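Side-chain contacts in phosphate-binding protein PstS 2 (Streptococcus pneumoniae, PDB 4H1X), which probably binds phosphate outside the cell membrane as the solute-binding component of the PstSACB ABC transporter, which imports phosphate: residues D120-S123 / F124-K128; V161-T164 / S165-S168; S168-E171 / K172-E175. All coordinates share one frame; numbering follows the deposited sequence. Where two conformers were deposited one is given.

Contact 1: residues D120-S123 / F124-K128; sequences DFIS and FIHSK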
loop_
_atom_site.group_PDB
_atom_site.type_symbol
_atom_site.label_atom_id
_atom_site.label_comp_id
_atom_site.label_asym_id
_atom_site.label_seq_id
_atom_site.Cartn_x
_atom_site.Cartn_y
_atom_site.Cartn_z
ATOM N N ASP A 120 -1.908 -21.730 10.873
ATOM C CA ASP A 120 -2.877 -21.252 11.873
ATOM C C ASP A 120 -2.931 -19.708 11.847
ATOM O O ASP A 120 -4.009 -19.118 11.956
ATOM C CB ASP A 120 -2.523 -21.764 13.269
ATOM C CG ASP A 120 -3.604 -21.444 14.286
ATOM O OD1 ASP A 120 -4.706 -22.025 14.181
ATOM O OD2 ASP A 120 -3.403 -20.511 15.086
ATOM N N PHE A 121 -1.764 -19.068 11.693
ATOM C CA PHE A 121 -1.693 -17.603 11.599
ATOM C C PHE A 121 -2.447 -17.115 10.329
ATOM O O PHE A 121 -3.217 -16.150 10.419
ATOM C CB PHE A 121 -0.242 -17.122 11.608
ATOM C CG PHE A 121 -0.068 -15.616 11.589
ATOM C CD1 PHE A 121 -0.822 -14.797 12.426
ATOM C CD2 PHE A 121 0.843 -15.018 10.731
ATOM C CE1 PHE A 121 -0.628 -13.403 12.433
ATOM C CE2 PHE A 121 1.033 -13.627 10.741
ATOM C CZ PHE A 121 0.272 -12.832 11.568
ATOM N N ILE A 122 -2.277 -17.806 9.172
ATOM C CA ILE A 122 -2.982 -17.494 7.911
ATOM C C ILE A 122 -4.495 -17.611 8.144
ATOM O O ILE A 122 -5.266 -16.780 7.668
ATOM C CB ILE A 122 -2.507 -18.423 6.736
ATOM C CG1 ILE A 122 -1.015 -18.231 6.372
ATOM C CG2 ILE A 122 -3.413 -18.342 5.494
ATOM C CD1 ILE A 122 -0.546 -16.859 6.096
ATOM N N SER A 123 -4.921 -18.674 8.880
ATOM C CA SER A 123 -6.347 -18.895 9.182
ATOM C C SER A 123 -6.887 -17.698 9.972
ATOM O O SER A 123 -7.983 -17.208 9.698
ATOM C CB SER A 123 -6.553 -20.204 9.939
ATOM O OG SER A 123 -6.155 -21.313 9.146
ATOM N N PHE A 124 -6.092 -17.203 10.929
ATOM C CA PHE A 124 -6.486 -16.022 11.724
ATOM C C PHE A 124 -6.634 -14.807 10.804
ATOM O O PHE A 124 -7.603 -14.078 10.906
ATOM C CB PHE A 124 -5.429 -15.728 12.803
ATOM C CG PHE A 124 -5.775 -14.461 13.566
ATOM C CD1 PHE A 124 -6.763 -14.471 14.553
ATOM C CD2 PHE A 124 -5.205 -13.238 13.212
ATOM C CE1 PHE A 124 -7.109 -13.307 15.232
ATOM C CE2 PHE A 124 -5.595 -12.057 13.860
ATOM C CZ PHE A 124 -6.543 -12.102 14.867
ATOM N N ILE A 125 -5.668 -14.586 9.914
ATOM C CA ILE A 125 -5.719 -13.456 8.978
ATOM C C ILE A 125 -6.983 -13.544 8.090
ATOM O O ILE A 125 -7.613 -12.512 7.806
ATOM C CB ILE A 125 -4.444 -13.409 8.123
ATOM C CG1 ILE A 125 -3.200 -13.047 8.983
ATOM C CG2 ILE A 125 -4.618 -12.394 6.953
ATOM C CD1 ILE A 125 -1.805 -13.228 8.212
ATOM N N HIS A 126 -7.360 -14.758 7.695
ATOM C CA HIS A 126 -8.541 -15.005 6.849
ATOM C C HIS A 126 -9.856 -14.881 7.613
ATOM O O HIS A 126 -10.894 -14.676 6.992
ATOM C CB HIS A 126 -8.437 -16.402 6.202
ATOM C CG HIS A 126 -7.460 -16.431 5.069
ATOM N ND1 HIS A 126 -6.925 -17.620 4.597
ATOM C CD2 HIS A 126 -6.929 -15.402 4.367
ATOM C CE1 HIS A 126 -6.142 -17.281 3.584
ATOM N NE2 HIS A 126 -6.107 -15.958 3.417
ATOM N N SER A 127 -9.818 -14.982 8.936
ATOM C CA SER A 127 -11.030 -14.991 9.769
ATOM C C SER A 127 -11.761 -13.652 9.812
ATOM O O SER A 127 -11.193 -12.620 9.440
ATOM C CB SER A 127 -10.675 -15.387 11.196
ATOM O OG SER A 127 -10.000 -14.346 11.881
ATOM N N LYS A 128 -12.992 -13.666 10.374
ATOM C CA LYS A 128 -13.788 -12.447 10.582
ATOM C C LYS A 128 -12.977 -11.468 11.460
ATOM O O LYS A 128 -12.925 -10.284 11.143
ATOM C CB LYS A 128 -15.147 -12.807 11.228
ATOM C CG LYS A 128 -16.145 -11.646 11.249
ATOM C CD LYS A 128 -17.525 -12.119 11.699
ATOM C CE LYS A 128 -18.617 -11.135 11.353
ATOM N NZ LYS A 128 -19.968 -11.705 11.626
#

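Contact 2: residues V161-T164 / S165-S168; sequences VGST and SVSS. With CIT (citric acid), chain C.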
loop_
_atom_site.group_PDB
_atom_site.type_symbol
_atom_site.label_atom_id
_atom_site.label_comp_id
_atom_site.label_asym_id
_atom_site.label_seq_id
_atom_site.Cartn_x
_atom_site.Cartn_y
_atom_site.Cartn_z
ATOM N N VAL A 161 8.638 -11.863 6.580
ATOM C CA VAL A 161 9.643 -10.992 5.983
ATOM C C VAL A 161 9.180 -10.336 4.704
ATOM O O VAL A 161 8.570 -11.016 3.882
ATOM C CB VAL A 161 10.913 -11.856 5.674
ATOM C CG1 VAL A 161 11.985 -11.047 4.938
ATOM C CG2 VAL A 161 11.482 -12.513 6.951
ATOM N N GLY A 162 9.575 -9.073 4.483
ATOM C CA GLY A 162 9.288 -8.466 3.190
ATOM C C GLY A 162 9.046 -6.982 3.141
ATOM O O GLY A 162 9.638 -6.212 3.906
ATOM N N SER A 163 8.076 -6.604 2.314
ATOM C CA SER A 163 7.746 -5.204 2.014
ATOM C C SER A 163 7.533 -4.349 3.253
ATOM O O SER A 163 6.747 -4.708 4.134
ATOM C CB SER A 163 6.495 -5.135 1.147
ATOM O OG SER A 163 6.133 -3.784 0.937
ATOM N N THR A 164 8.195 -3.169 3.287
ATOM C CA THR A 164 8.057 -2.223 4.397
ATOM C C THR A 164 6.610 -1.719 4.456
ATOM O O THR A 164 6.099 -1.403 5.530
ATOM C CB THR A 164 9.031 -1.047 4.229
ATOM O OG1 THR A 164 8.734 -0.342 3.018
ATOM C CG2 THR A 164 10.495 -1.479 4.262
ATOM N N SER A 165 5.954 -1.622 3.273
ATOM C CA SER A 165 4.579 -1.110 3.200
ATOM C C SER A 165 3.578 -2.000 3.932
ATOM O O SER A 165 2.564 -1.501 4.433
ATOM C CB SER A 165 4.134 -0.964 1.745
ATOM O OG SER A 165 4.916 0.027 1.096
ATOM N N VAL A 166 3.845 -3.314 3.982
ATOM C CA VAL A 166 2.911 -4.245 4.632
ATOM C C VAL A 166 3.235 -4.429 6.120
ATOM O O VAL A 166 2.383 -4.934 6.857
ATOM C CB VAL A 166 2.932 -5.614 3.899
ATOM C CG1 VAL A 166 1.798 -6.537 4.390
ATOM C CG2 VAL A 166 2.862 -5.429 2.385
ATOM N N SER A 167 4.443 -4.020 6.556
ATOM C CA SER A 167 4.933 -4.219 7.931
ATOM C C SER A 167 3.997 -3.718 9.028
ATOM O O SER A 167 3.753 -4.456 9.985
ATOM C CB SER A 167 6.300 -3.573 8.107
ATOM O OG SER A 167 7.227 -4.206 7.244
ATOM N N SER A 168 3.494 -2.464 8.917
ATOM C CA SER A 168 2.630 -1.897 9.955
ATOM C C SER A 168 1.374 -2.739 10.132
ATOM O O SER A 168 1.053 -3.093 11.264
ATOM C CB SER A 168 2.266 -0.445 9.662
ATOM O OG SER A 168 1.547 0.057 10.776
HETATM C C1 CIT C . 6.669 2.266 4.257
HETATM O O1 CIT C . 6.824 1.719 3.192
HETATM O O2 CIT C . 7.653 2.515 5.077
HETATM C C2 CIT C . 5.322 2.718 4.769
HETATM C C3 CIT C . 4.528 3.671 3.860
HETATM O O7 CIT C . 4.196 2.972 2.655
HETATM C C4 CIT C . 3.234 4.068 4.585
HETATM C C5 CIT C . 2.811 5.521 4.499
HETATM O O3 CIT C . 2.066 5.955 3.645
HETATM O O4 CIT C . 3.331 6.263 5.438
HETATM C C6 CIT C . 5.348 4.913 3.495
HETATM O O5 CIT C . 5.245 5.464 2.432
HETATM O O6 CIT C . 6.104 5.365 4.473
HETATM O O HOH W 1 7.058 -0.989 0.002
HETATM O O HOH W 2 4.276 -0.347 7.004
#

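Contact 3: residues S168-E171 / K172-E175; sequences SLME and KLAE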
loop_
_atom_site.group_PDB
_atom_site.type_symbol
_atom_site.label_atom_id
_atom_site.label_comp_id
_atom_site.label_asym_id
_atom_site.label_seq_id
_atom_site.Cartn_x
_atom_site.Cartn_y
_atom_site.Cartn_z
ATOM N N SER A 168 3.494 -2.464 8.917
ATOM C CA SER A 168 2.630 -1.897 9.955
ATOM C C SER A 168 1.374 -2.739 10.132
ATOM O O SER A 168 1.053 -3.093 11.264
ATOM C CB SER A 168 2.266 -0.445 9.662
ATOM O OG SER A 168 1.547 0.057 10.776
ATOM N N LEU A 169 0.714 -3.098 9.016
ATOM C CA LEU A 169 -0.493 -3.913 9.050
ATOM C C LEU A 169 -0.195 -5.314 9.612
ATOM O O LEU A 169 -0.984 -5.829 10.418
ATOM C CB LEU A 169 -1.133 -4.018 7.664
ATOM C CG LEU A 169 -2.397 -4.914 7.614
ATOM C CD1 LEU A 169 -3.502 -4.405 8.580
ATOM C CD2 LEU A 169 -2.924 -5.033 6.201
HETATM N N MSE A 170 0.939 -5.917 9.204
HETATM C CA MSE A 170 1.349 -7.230 9.704
HETATM C C MSE A 170 1.523 -7.173 11.223
HETATM O O MSE A 170 1.093 -8.099 11.911
HETATM C CB MSE A 170 2.644 -7.676 9.011
HETATM C CG MSE A 170 3.022 -9.092 9.323
HETATM SE SE MSE A 170 1.504 -10.342 8.979
HETATM C CE MSE A 170 1.191 -10.104 7.233
ATOM N N GLU A 171 2.111 -6.066 11.747
ATOM C CA GLU A 171 2.297 -5.854 13.185
ATOM C C GLU A 171 0.921 -5.892 13.893
ATOM O O GLU A 171 0.776 -6.562 14.914
ATOM C CB GLU A 171 3.041 -4.527 13.441
ATOM C CG GLU A 171 4.541 -4.608 13.170
ATOM C CD GLU A 171 5.288 -3.352 12.736
ATOM O OE1 GLU A 171 4.843 -2.226 13.062
ATOM O OE2 GLU A 171 6.357 -3.507 12.103
ATOM N N LYS A 172 -0.100 -5.207 13.321
ATOM C CA LYS A 172 -1.459 -5.187 13.919
ATOM C C LYS A 172 -2.045 -6.623 13.947
ATOM O O LYS A 172 -2.668 -7.045 14.933
ATOM C CB LYS A 172 -2.404 -4.230 13.142
ATOM C CG LYS A 172 -1.972 -2.742 13.082
ATOM C CD LYS A 172 -1.959 -2.092 14.458
ATOM C CE LYS A 172 -1.735 -0.595 14.347
ATOM N NZ LYS A 172 -1.514 -0.001 15.687
ATOM N N LEU A 173 -1.821 -7.366 12.872
ATOM C CA LEU A 173 -2.331 -8.747 12.767
ATOM C C LEU A 173 -1.610 -9.651 13.759
ATOM O O LEU A 173 -2.288 -10.422 14.450
ATOM C CB LEU A 173 -2.220 -9.276 11.344
ATOM C CG LEU A 173 -3.220 -8.643 10.342
ATOM C CD1 LEU A 173 -2.780 -8.871 8.900
ATOM C CD2 LEU A 173 -4.681 -9.192 10.545
ATOM N N ALA A 174 -0.272 -9.494 13.898
ATOM C CA ALA A 174 0.508 -10.243 14.882
ATOM C C ALA A 174 0.031 -9.929 16.308
ATOM O O ALA A 174 -0.118 -10.858 17.100
ATOM C CB ALA A 174 1.983 -9.924 14.741
ATOM N N GLU A 175 -0.265 -8.641 16.622
ATOM C CA GLU A 175 -0.738 -8.254 17.971
ATOM C C GLU A 175 -2.035 -8.970 18.310
ATOM O O GLU A 175 -2.174 -9.515 19.417
ATOM C CB GLU A 175 -0.999 -6.737 18.043
ATOM C CG GLU A 175 0.211 -5.832 18.003
ATOM C CD GLU A 175 -0.186 -4.367 17.969
ATOM O OE1 GLU A 175 -1.383 -4.063 17.760
ATOM O OE2 GLU A 175 0.707 -3.517 18.165
#

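Contact 1: residues D120-S123 / F124-K128
I125 reaches back one helical turn to F121, and its longer branch does the touching. I125 CB lies 3.5 Å from I122 O, and I125 CG1 passes 3.4 Å from F121 O. CG1 stands anti to the carbonyl carbon (chi1 -68°) and the chain runs on extended, which carries CD1 over one face of the F121 ring. I125 CD1 sits 4.0 Å from the F121 ring centroid and 18° off its normal, a CH-pi contact displaced toward the rim, with F121 CE2 the nearest ring atom. One residue on, the spacing repeats: I122 and H126 lie side by side, I122 CG2 3.5 Å from H126 CE1, while I122 O sits over one face of the imidazole. Regular helical bonds run beneath, such as I125 N to F121 O at 3.0 Å. The helix ends at H126; S127 OG donates to F124 O at 2.6 Å and is bonded to G130 N as the N-cap of helix 128-136. F121 and D120 both meet Y177 of helix 164-180, the first edge-to-face and the second by a hydrogen bond. I122 packs on I207 of strand 207-210, and H126 NE2 is bonded to D225 of strand 223-236.

Contact 2: residues V161-T164 / S165-S168
S163, just before helix 164-180, and S165, in its first turn, bring their side chains together, S163 OG 3.5 Å from S165 CB. Their hydroxyls do not bond directly: one water bridges them, 2.6 Å from S165 OG and 3.1 Å from S163 OG. Each has a protein partner as well, S163 OG with S211 OG and S165 OG with R104 NH1. S163 CB meets V166 CG2, and the V166 side chain also packs on M209 and F106. The CB bond of T164 points away from 165-168, and its OG1 stands between backbone N and carbonyl carbon (chi1 61°). There T164 OG1 donates to O1 of a bound citrate at 2.8 Å. S165 OG lies 3.3 Å from the same citrate O1, at best a weak bond.

The first turn is closed by i to i+3 bonds, V166 N to S163 O at 3.2 Å and S167 N to T164 O; S167 N also makes a weak bond to S163 O. The V166 donor stands 64° out of the S163 carbonyl plane. S167 turns its CB toward the preceding residues, and S167 OG, bonded to S190 OG, lies 3.2 Å from S163 O. A second water donates to T164 O at 2.6 Å and accepts from S168 N, bridging an i to i+4 pair too far apart to bond directly.

This is the strand-to-helix turn of a beta-alpha-beta unit. The T164 hydroxyl, with S165 OG near it and R16, S20 and T22 also bonded to the citrate, lines a pocket suited to an anion. Citrate is probably from the crystallisation liquor; the arrangement is consistent with a phosphate site, with hydroxyl donors alongside R16 and with R104 holding the S165 hydroxyl.

Contact 3: residues S168-E171 / K172-E175
The M170 carbonyl oxygen takes the shortest of the helical bonds here, 2.8 Å from A174 N, with the donor nearly along the C=O axis and an N-H...O angle of 162°. A174 CB also rests against that oxygen. The next bond, E175 N to E171 O, is 2.9 Å long, and E175 CG lies 3.2 Å from the same E171 O. L173 N donates to L169 O, and K172 N to S168 O at 3.2 Å, so four consecutive i to i+4 bonds make this an ordinary stretch of alpha-helix.

The side chains divide by face. On the buried face L173 leans back over the preceding turn: its CG is beside the backbone N and anti to the carbonyl carbon (chi1 -72°), which directs L173 CD1 toward L169 CG, 4.2 Å away. The two leucines cross at an angle, and the methyl CE of selenomethionine M170 lies more loosely at 4.5 Å from the same L173 CD1. On the polar face a chi1 of -60° sets K172 CG 3.5 Å from S168 O, and the bend at chi2 then turns the chain outward. E171 and E175 extend along this exposed side, their carboxylates well apart, with E171 OE1 6.7 Å from E175 OE2.

The apolar face of helix 164-180 packs onto the central sheet. L169, M170 and L173 all touch I227 of strand 223-236, and M170 also reaches I108 of strand 103-110 and F121 of helix 116-126. A174 lies on I186 and I188 of strand 183-190, the strand that follows this helix in the beta-alpha-beta unit.

How the contacts relate
Contacts 2 and 3 are successive parts of helix 164-180 and share S168, their centres about 10 Å apart. Contact 2 holds the N-terminal end, where the citrate is bound; contact 3 carries the same helix away from that anion pocket across the sheet. Contact 1 belongs to helix 116-126, which packs beside contact 3: F124 CE2 comes 3.7 Å from L173 O, and F121 CE2 comes 3.8 Å from the selenium, M170 SE. The centre of contact 1 is about 12 Å from that of contact 3 but about 18 Å from that of contact 2, with nearest atoms about 9 Å apart, so among the three contacts it is linked to the pocket end only by way of contact 3.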